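Nitrite oxidoreductase subunit A (Kuenenia stuttgartiensis, PDB 7B04) belongs to the molybdopterin oxidoreductase family, is similar to NarG, and carries molybdenum, two MD1 molecules and an iron/sulfur cluster. Local coordinates at residues Q418-Q424 / M1081-F1085; R944-P950 / P1037-A1041; P950-H955 / Q1048-R1052. All blocks are in the same frame, centred on the assembly; numbering follows the deposited sequence.

Following the chain from the N terminus, residues 418-424 come first. They meet residues 1081-1085 only after 656 intervening residues, so contact 1 closes a very long loop. It joins the start of helix 422-428 to the short strand 1083-1084. Contacts 2 and 3 both lie within that loop. Segment 944-950 runs into 950-955, with Pro950 shared, between helix 930-935 and strand 956-959. Their partners, 1037-1041 and 1048-1052, follow in the same order, so the two contacts cross along the chain. Both tie the same pair of loops together, and their centres are about 9 Å apart. Contact 1 sits on the opposite side of the chain's centre.

Contact 1: residues Q418-Q424 / M1081-F1085; sequences QGLKDEQ and MKFIF
Gln418 lies against the ring of Phe1083 along most of its length. Its CB is 3.5 Å from Phe1083 CE2 and nearly as close to CZ. CG carries the chain past the ring, and CD comes to 3.9 Å from Phe1083 CZ. The tip oxygen OE1 then sits at the ring edge, near the ring plane, 3.1 Å from Phe1083 CZ. The chain is extended beyond CG (chi2 -178°), which brings the amide out to that edge. The amide plane stands 70° from the ring plane. The other tip atom, NE2, turns to the backbone oxygen of Pro820 for a hydrogen bond.

Leu420 adds an apolar branch to the same ring. Its CD1 lies 3.6 Å from Phe1083 CD2. Beyond these segments, Phe1074 stacks on the ring of Phe1083. The CA of Lys1082 makes a CA-H...O contact of 3.3 Å with Gln418 O. Gly419 CA makes a similar one with Met1081 O.

Gln424 reaches across from the first turn of helix 422-428. Its NE2 gives a weak but nearly straight hydrogen bond to Phe1083 O, 3.2 Å long. Its OE1 weakly accepts from the backbone N of Lys421, the N-cap residue of the same helix. One amide thus bridges the helix start and the strand.

The contact mixes ring packing with amide and carbonyl contacts. The one hydrogen bond across it is weak, so packing round Phe1083 probably contributes more than polar bonding. The two ends of the Gln418 amide find different surroundings, a ring edge and a carbonyl, which should hold its rotation.

Contact 2: residues R944-P950 / P1037-A1041; sequences RMDKRMP and PDGRA
Arg944 holds the backbone oxygen of Asp1038 end-on with two nitrogens. NH2 is 3.0 Å from Asp1038 O, and NH1 is 3.1 Å from the same atom. The oxygen lies close to the guanidinium plane. Seen from the carbonyl, however, both donors come from one face of its plane, with NH2 well above it. The chain of Arg944 folds at the CG-CD bond (chi3 67°), which turns the guanidinium toward 1037-1041. Arg1040 CB lies 3.7 Å above one face of that group, offset toward its rim. The extended chain of Arg1040 leads its own end away.

Lys947 packs by its aliphatic chain against the same Asp1038 O and against Pro1037 O. Its CB is 3.2 Å from Asp1038 O, and its CD is 3.4 Å from Pro1037 O. Further along, Ala1041 N gives a 2.9 Å hydrogen bond to Pro950 O, in the carbonyl plane and on a lone pair. CG of Arg1040 packs on the same oxygen.

In the next shell, Asp1038 OD1 weakly accepts from Arg1040 N, and OD2 forms a salt bridge with Arg1036. Residues 946-949 form a type I beta turn. Within it Asp946 pairs with Arg948, NE lying 3.3 Å from OD1 on its syn lone pair, which probably helps hold the turn. Asn190 of subunit C donates to Arg944 O, so the contact borders a subunit interface.

A two-nitrogen arginine grip on one backbone carbonyl oxygen here joins two irregular loops, one between helix 930-935 and strand 956-959, the other between helix 1027-1033 and strand 1075-1076.

Contact 3: residues P950-H955 / Q1048-R1052; sequences PGVGEH and QSSFR
Pro950 and His955 bring the loop that enters strand 956-959 of the mixed six-stranded sheet against residues 1048-1052. Both segments are irregular, and the contact is buried beside this sheet in the C-terminal part of the chain. The side chain of His955 is about 9 Å from a bound MD1.

The ring of Pro950 presses on the backbone and on one side chain. Its CG is 3.6 Å from Phe1051 C and 3.7 Å from Arg1052 CG. Its CB is 3.7 Å from Ser1049 O. Arg1052 continues to partners outside the segments: NH1 forms a salt bridge with Glu1109, and the guanidinium makes a cation-pi contact with Tyr974.

At the far end, His955 N donates to Ser1050 O, 3.1 Å away and nearly in line with the carbonyl bond. His955 and Phe1051 point the same way, side by side. Their ring centroids are 5.1 Å apart, with planes at 54°. His955 CB is 3.5 Å from Phe1051 CE2. The first torsion of His955 (chi1 -155°) brings the imidazole beside the phenyl ring at an oblique tilt.

Glu954 and Ser1050 also have partners outside the segments: Arg1004 by a salt bridge, and Trp1023 N by a hydrogen bond to OG. Gln1048 bends at chi2 (94°) and turns its amide toward Gly951, where OE1 comes to 3.1 Å from Gly951 CA.

Contact 1: residues Q418-Q424 / M1081-F1085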
# COMPACT_ATOMS: atom_id res chain seq x y z
N GLN B 418 -40.93 1.25 -5.14
CA GLN B 418 -40.01 2.37 -5.22
C GLN B 418 -40.48 3.59 -4.43
O GLN B 418 -39.70 4.53 -4.25
CB GLN B 418 -39.76 2.74 -6.69
CG GLN B 418 -38.98 1.66 -7.43
CD GLN B 418 -38.68 2.01 -8.88
OE1 GLN B 418 -39.14 3.03 -9.39
NE2 GLN B 418 -37.91 1.16 -9.54
N GLY B 419 -41.73 3.61 -3.98
CA GLY B 419 -42.21 4.66 -3.09
C GLY B 419 -42.45 6.01 -3.73
O GLY B 419 -42.06 7.04 -3.17
N LEU B 420 -43.09 6.03 -4.90
CA LEU B 420 -43.43 7.27 -5.58
C LEU B 420 -44.66 7.92 -4.96
O LEU B 420 -45.52 7.25 -4.38
CB LEU B 420 -43.65 7.02 -7.06
CG LEU B 420 -43.79 8.21 -8.01
CD1 LEU B 420 -42.56 9.10 -7.93
CD2 LEU B 420 -44.00 7.73 -9.44
N LYS B 421 -44.71 9.25 -5.04
CA LYS B 421 -45.81 10.04 -4.49
C LYS B 421 -46.59 10.71 -5.61
O LYS B 421 -46.06 10.94 -6.70
CB LYS B 421 -45.29 11.11 -3.53
CG LYS B 421 -45.20 10.67 -2.08
N ASP B 422 -47.87 10.99 -5.35
CA ASP B 422 -48.75 11.54 -6.38
C ASP B 422 -48.23 12.88 -6.88
O ASP B 422 -48.26 13.16 -8.08
CB ASP B 422 -50.17 11.72 -5.83
CG ASP B 422 -50.96 10.42 -5.80
OD1 ASP B 422 -50.66 9.52 -6.61
OD2 ASP B 422 -51.88 10.32 -4.96
N GLU B 423 -47.74 13.72 -5.96
CA GLU B 423 -47.22 15.03 -6.34
C GLU B 423 -46.01 14.89 -7.25
O GLU B 423 -45.80 15.71 -8.16
CB GLU B 423 -46.87 15.84 -5.09
N GLN B 424 -45.17 13.88 -7.00
CA GLN B 424 -44.02 13.63 -7.86
C GLN B 424 -44.44 13.10 -9.23
O GLN B 424 -43.87 13.51 -10.26
CB GLN B 424 -43.07 12.65 -7.17
CG GLN B 424 -42.98 12.85 -5.67
CD GLN B 424 -41.86 12.07 -5.04
OE1 GLN B 424 -42.02 10.91 -4.65
NE2 GLN B 424 -40.69 12.70 -4.93
N MET B 1081 -36.27 3.76 0.15
CA MET B 1081 -36.88 3.38 -1.12
C MET B 1081 -37.89 4.43 -1.52
O MET B 1081 -39.10 4.19 -1.50
CB MET B 1081 -37.54 2.00 -1.02
CG MET B 1081 -36.57 0.84 -0.90
SD MET B 1081 -35.52 0.66 -2.36
CE MET B 1081 -36.69 0.08 -3.57
N LYS B 1082 -37.40 5.61 -1.89
CA LYS B 1082 -38.24 6.75 -2.21
C LYS B 1082 -37.51 7.62 -3.22
O LYS B 1082 -36.32 7.42 -3.51
CB LYS B 1082 -38.58 7.56 -0.96
CG LYS B 1082 -37.37 8.15 -0.26
CD LYS B 1082 -37.74 8.84 1.04
CE LYS B 1082 -36.50 9.40 1.72
NZ LYS B 1082 -36.83 10.06 3.02
N PHE B 1083 -38.23 8.59 -3.76
CA PHE B 1083 -37.70 9.51 -4.75
C PHE B 1083 -37.61 10.92 -4.18
O PHE B 1083 -38.35 11.28 -3.26
CB PHE B 1083 -38.56 9.54 -6.01
CG PHE B 1083 -38.56 8.25 -6.77
CD1 PHE B 1083 -37.48 7.89 -7.56
CD2 PHE B 1083 -39.64 7.39 -6.68
CE1 PHE B 1083 -37.48 6.70 -8.25
CE2 PHE B 1083 -39.65 6.20 -7.37
CZ PHE B 1083 -38.57 5.85 -8.16
N ILE B 1084 -36.69 11.70 -4.73
CA ILE B 1084 -36.50 13.10 -4.35
C ILE B 1084 -36.17 13.90 -5.60
O ILE B 1084 -35.85 13.35 -6.66
CB ILE B 1084 -35.39 13.28 -3.30
CG1 ILE B 1084 -34.08 12.77 -3.88
CG2 ILE B 1084 -35.70 12.57 -1.99
CD1 ILE B 1084 -32.91 13.19 -3.08
N PHE B 1085 -36.23 15.22 -5.45
CA PHE B 1085 -35.86 16.18 -6.48
C PHE B 1085 -34.73 17.04 -5.93
O PHE B 1085 -34.80 17.52 -4.79
CB PHE B 1085 -37.05 17.08 -6.89
CG PHE B 1085 -38.04 16.43 -7.84
CD1 PHE B 1085 -37.69 16.12 -9.15
CD2 PHE B 1085 -39.32 16.13 -7.41
CE1 PHE B 1085 -38.62 15.52 -10.00
CE2 PHE B 1085 -40.24 15.53 -8.26
CZ PHE B 1085 -39.89 15.23 -9.56

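Contact 2: residues R944-P950 / P1037-A1041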
# COMPACT_ATOMS: atom_id res chain seq x y z
N ARG B 944 18.31 7.58 7.27
CA ARG B 944 18.30 8.94 6.74
C ARG B 944 19.72 9.46 6.49
O ARG B 944 20.18 10.44 7.08
CB ARG B 944 17.55 9.88 7.69
CG ARG B 944 16.06 9.58 7.80
CD ARG B 944 15.35 10.64 8.62
NE ARG B 944 15.36 11.94 7.96
CZ ARG B 944 16.09 12.98 8.35
NH1 ARG B 944 16.01 14.13 7.71
NH2 ARG B 944 16.89 12.86 9.40
N MET B 945 20.42 8.77 5.59
CA MET B 945 21.79 9.18 5.25
C MET B 945 21.82 10.55 4.58
O MET B 945 22.77 11.31 4.78
CB MET B 945 22.44 8.13 4.36
CG MET B 945 22.56 6.76 5.01
SD MET B 945 23.27 5.53 3.92
CE MET B 945 23.06 4.04 4.90
N ASP B 946 20.80 10.88 3.79
CA ASP B 946 20.65 12.21 3.22
C ASP B 946 19.76 13.01 4.17
O ASP B 946 18.55 12.79 4.22
CB ASP B 946 20.07 12.13 1.82
CG ASP B 946 20.09 13.47 1.09
OD1 ASP B 946 20.56 14.47 1.67
OD2 ASP B 946 19.63 13.51 -0.07
N LYS B 947 20.37 13.93 4.93
CA LYS B 947 19.62 14.64 5.96
C LYS B 947 18.52 15.53 5.38
O LYS B 947 17.57 15.86 6.09
CB LYS B 947 20.57 15.43 6.86
CG LYS B 947 21.14 16.71 6.30
CD LYS B 947 21.95 17.41 7.38
CE LYS B 947 22.42 18.79 6.96
NZ LYS B 947 23.15 19.47 8.08
N ARG B 948 18.63 15.92 4.10
CA ARG B 948 17.58 16.73 3.49
C ARG B 948 16.25 16.00 3.44
O ARG B 948 15.19 16.63 3.37
CB ARG B 948 17.99 17.14 2.08
CG ARG B 948 19.16 18.09 1.96
CD ARG B 948 19.48 18.34 0.50
NE ARG B 948 19.99 17.14 -0.15
CZ ARG B 948 20.06 16.97 -1.47
NH1 ARG B 948 19.64 17.93 -2.28
NH2 ARG B 948 20.53 15.84 -1.97
N MET B 949 16.30 14.67 3.46
CA MET B 949 15.10 13.85 3.42
C MET B 949 14.18 14.17 4.60
O MET B 949 14.64 14.17 5.75
CB MET B 949 15.51 12.39 3.41
CG MET B 949 14.40 11.42 3.48
SD MET B 949 15.11 9.77 3.44
CE MET B 949 13.87 8.96 2.47
N PRO B 950 12.88 14.44 4.35
CA PRO B 950 11.99 14.86 5.45
C PRO B 950 11.86 13.86 6.59
O PRO B 950 11.86 14.27 7.75
CB PRO B 950 10.65 15.07 4.73
CG PRO B 950 11.03 15.30 3.29
CD PRO B 950 12.18 14.37 3.07
N PRO B 1037 19.60 19.64 13.36
CA PRO B 1037 20.84 19.19 12.72
C PRO B 1037 20.62 18.03 11.76
O PRO B 1037 21.24 17.99 10.69
CB PRO B 1037 21.73 18.80 13.90
CG PRO B 1037 21.19 19.59 15.05
CD PRO B 1037 19.71 19.65 14.83
N ASP B 1038 19.76 17.08 12.12
CA ASP B 1038 19.47 15.95 11.24
C ASP B 1038 18.54 16.31 10.09
O ASP B 1038 18.38 15.50 9.17
CB ASP B 1038 18.86 14.79 12.05
CG ASP B 1038 17.56 15.18 12.74
OD1 ASP B 1038 17.16 16.36 12.67
OD2 ASP B 1038 16.93 14.29 13.35
N GLY B 1039 17.93 17.49 10.11
CA GLY B 1039 17.12 17.95 9.01
C GLY B 1039 15.75 17.33 8.90
O GLY B 1039 15.06 17.55 7.90
N ARG B 1040 15.33 16.55 9.90
CA ARG B 1040 14.02 15.91 9.85
C ARG B 1040 12.91 16.94 9.99
O ARG B 1040 12.97 17.82 10.85
CB ARG B 1040 13.91 14.85 10.94
CG ARG B 1040 12.59 14.09 10.95
CD ARG B 1040 12.55 13.08 12.08
NE ARG B 1040 11.25 12.41 12.16
CZ ARG B 1040 10.93 11.53 13.11
NH1 ARG B 1040 9.73 10.97 13.11
NH2 ARG B 1040 11.81 11.22 14.05
N ALA B 1041 11.89 16.83 9.14
CA ALA B 1041 10.74 17.74 9.19
C ALA B 1041 9.74 17.21 10.22
O ALA B 1041 8.65 16.72 9.90
CB ALA B 1041 10.11 17.88 7.81

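Contact 3: residues P950-H955 / Q1048-R1052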
# COMPACT_ATOMS: atom_id res chain seq x y z
N PRO B 950 12.88 14.44 4.35
CA PRO B 950 11.99 14.86 5.45
C PRO B 950 11.86 13.86 6.59
O PRO B 950 11.86 14.27 7.75
CB PRO B 950 10.65 15.07 4.73
CG PRO B 950 11.03 15.30 3.29
CD PRO B 950 12.18 14.37 3.07
N GLY B 951 11.72 12.57 6.30
CA GLY B 951 11.64 11.57 7.34
C GLY B 951 12.36 10.33 6.90
O GLY B 951 13.35 10.40 6.18
N VAL B 952 11.89 9.17 7.35
CA VAL B 952 12.42 7.92 6.82
C VAL B 952 11.98 7.71 5.37
O VAL B 952 12.35 6.71 4.75
CB VAL B 952 12.05 6.71 7.71
CG1 VAL B 952 12.85 6.79 9.03
CG2 VAL B 952 10.56 6.66 7.96
N GLY B 953 11.17 8.62 4.84
CA GLY B 953 10.73 8.62 3.46
C GLY B 953 10.44 10.05 3.03
O GLY B 953 10.37 10.96 3.86
N GLU B 954 10.38 10.25 1.71
CA GLU B 954 9.94 11.52 1.13
C GLU B 954 9.00 11.23 -0.03
O GLU B 954 9.14 10.23 -0.73
CB GLU B 954 11.08 12.43 0.68
CG GLU B 954 12.33 11.77 0.19
CD GLU B 954 13.35 12.79 -0.27
OE1 GLU B 954 12.92 13.90 -0.64
OE2 GLU B 954 14.56 12.50 -0.24
N HIS B 955 8.05 12.14 -0.25
CA HIS B 955 7.11 12.00 -1.35
C HIS B 955 7.77 12.39 -2.67
O HIS B 955 8.68 13.23 -2.70
CB HIS B 955 5.88 12.86 -1.09
CG HIS B 955 4.64 12.39 -1.78
ND1 HIS B 955 3.91 11.32 -1.34
CD2 HIS B 955 4.00 12.87 -2.87
CE1 HIS B 955 2.87 11.14 -2.13
NE2 HIS B 955 2.90 12.07 -3.07
N GLN B 1048 4.83 14.90 11.76
CA GLN B 1048 5.83 14.71 10.73
C GLN B 1048 5.26 15.02 9.36
O GLN B 1048 4.19 14.51 9.00
CB GLN B 1048 6.29 13.26 10.79
CG GLN B 1048 6.80 12.74 9.52
CD GLN B 1048 8.27 12.84 9.35
OE1 GLN B 1048 8.85 12.27 8.43
NE2 GLN B 1048 8.89 13.62 10.22
N SER B 1049 5.97 15.84 8.58
CA SER B 1049 5.57 16.09 7.20
C SER B 1049 6.31 15.14 6.27
O SER B 1049 7.46 14.76 6.53
CB SER B 1049 5.86 17.54 6.79
OG SER B 1049 6.05 17.61 5.39
N SER B 1050 5.63 14.75 5.21
CA SER B 1050 6.21 13.89 4.18
C SER B 1050 6.93 14.68 3.09
O SER B 1050 7.48 14.07 2.17
CB SER B 1050 5.12 13.02 3.57
OG SER B 1050 4.25 12.49 4.56
N PHE B 1051 6.86 16.01 3.12
CA PHE B 1051 7.53 16.86 2.15
C PHE B 1051 8.48 17.79 2.89
O PHE B 1051 8.30 18.06 4.09
CB PHE B 1051 6.54 17.73 1.34
CG PHE B 1051 5.34 16.99 0.85
CD1 PHE B 1051 4.27 16.77 1.69
CD2 PHE B 1051 5.28 16.54 -0.46
CE1 PHE B 1051 3.16 16.09 1.25
CE2 PHE B 1051 4.15 15.86 -0.91
CZ PHE B 1051 3.10 15.64 -0.05
N ARG B 1052 9.48 18.30 2.17
CA ARG B 1052 10.30 19.37 2.73
C ARG B 1052 9.48 20.66 2.84
O ARG B 1052 9.36 21.25 3.92
CB ARG B 1052 11.55 19.59 1.88
CG ARG B 1052 12.46 18.38 1.80
CD ARG B 1052 13.66 18.65 0.90
NE ARG B 1052 14.58 19.62 1.47
CZ ARG B 1052 15.62 20.13 0.83
NH1 ARG B 1052 15.89 19.76 -0.41
NH2 ARG B 1052 16.41 21.01 1.44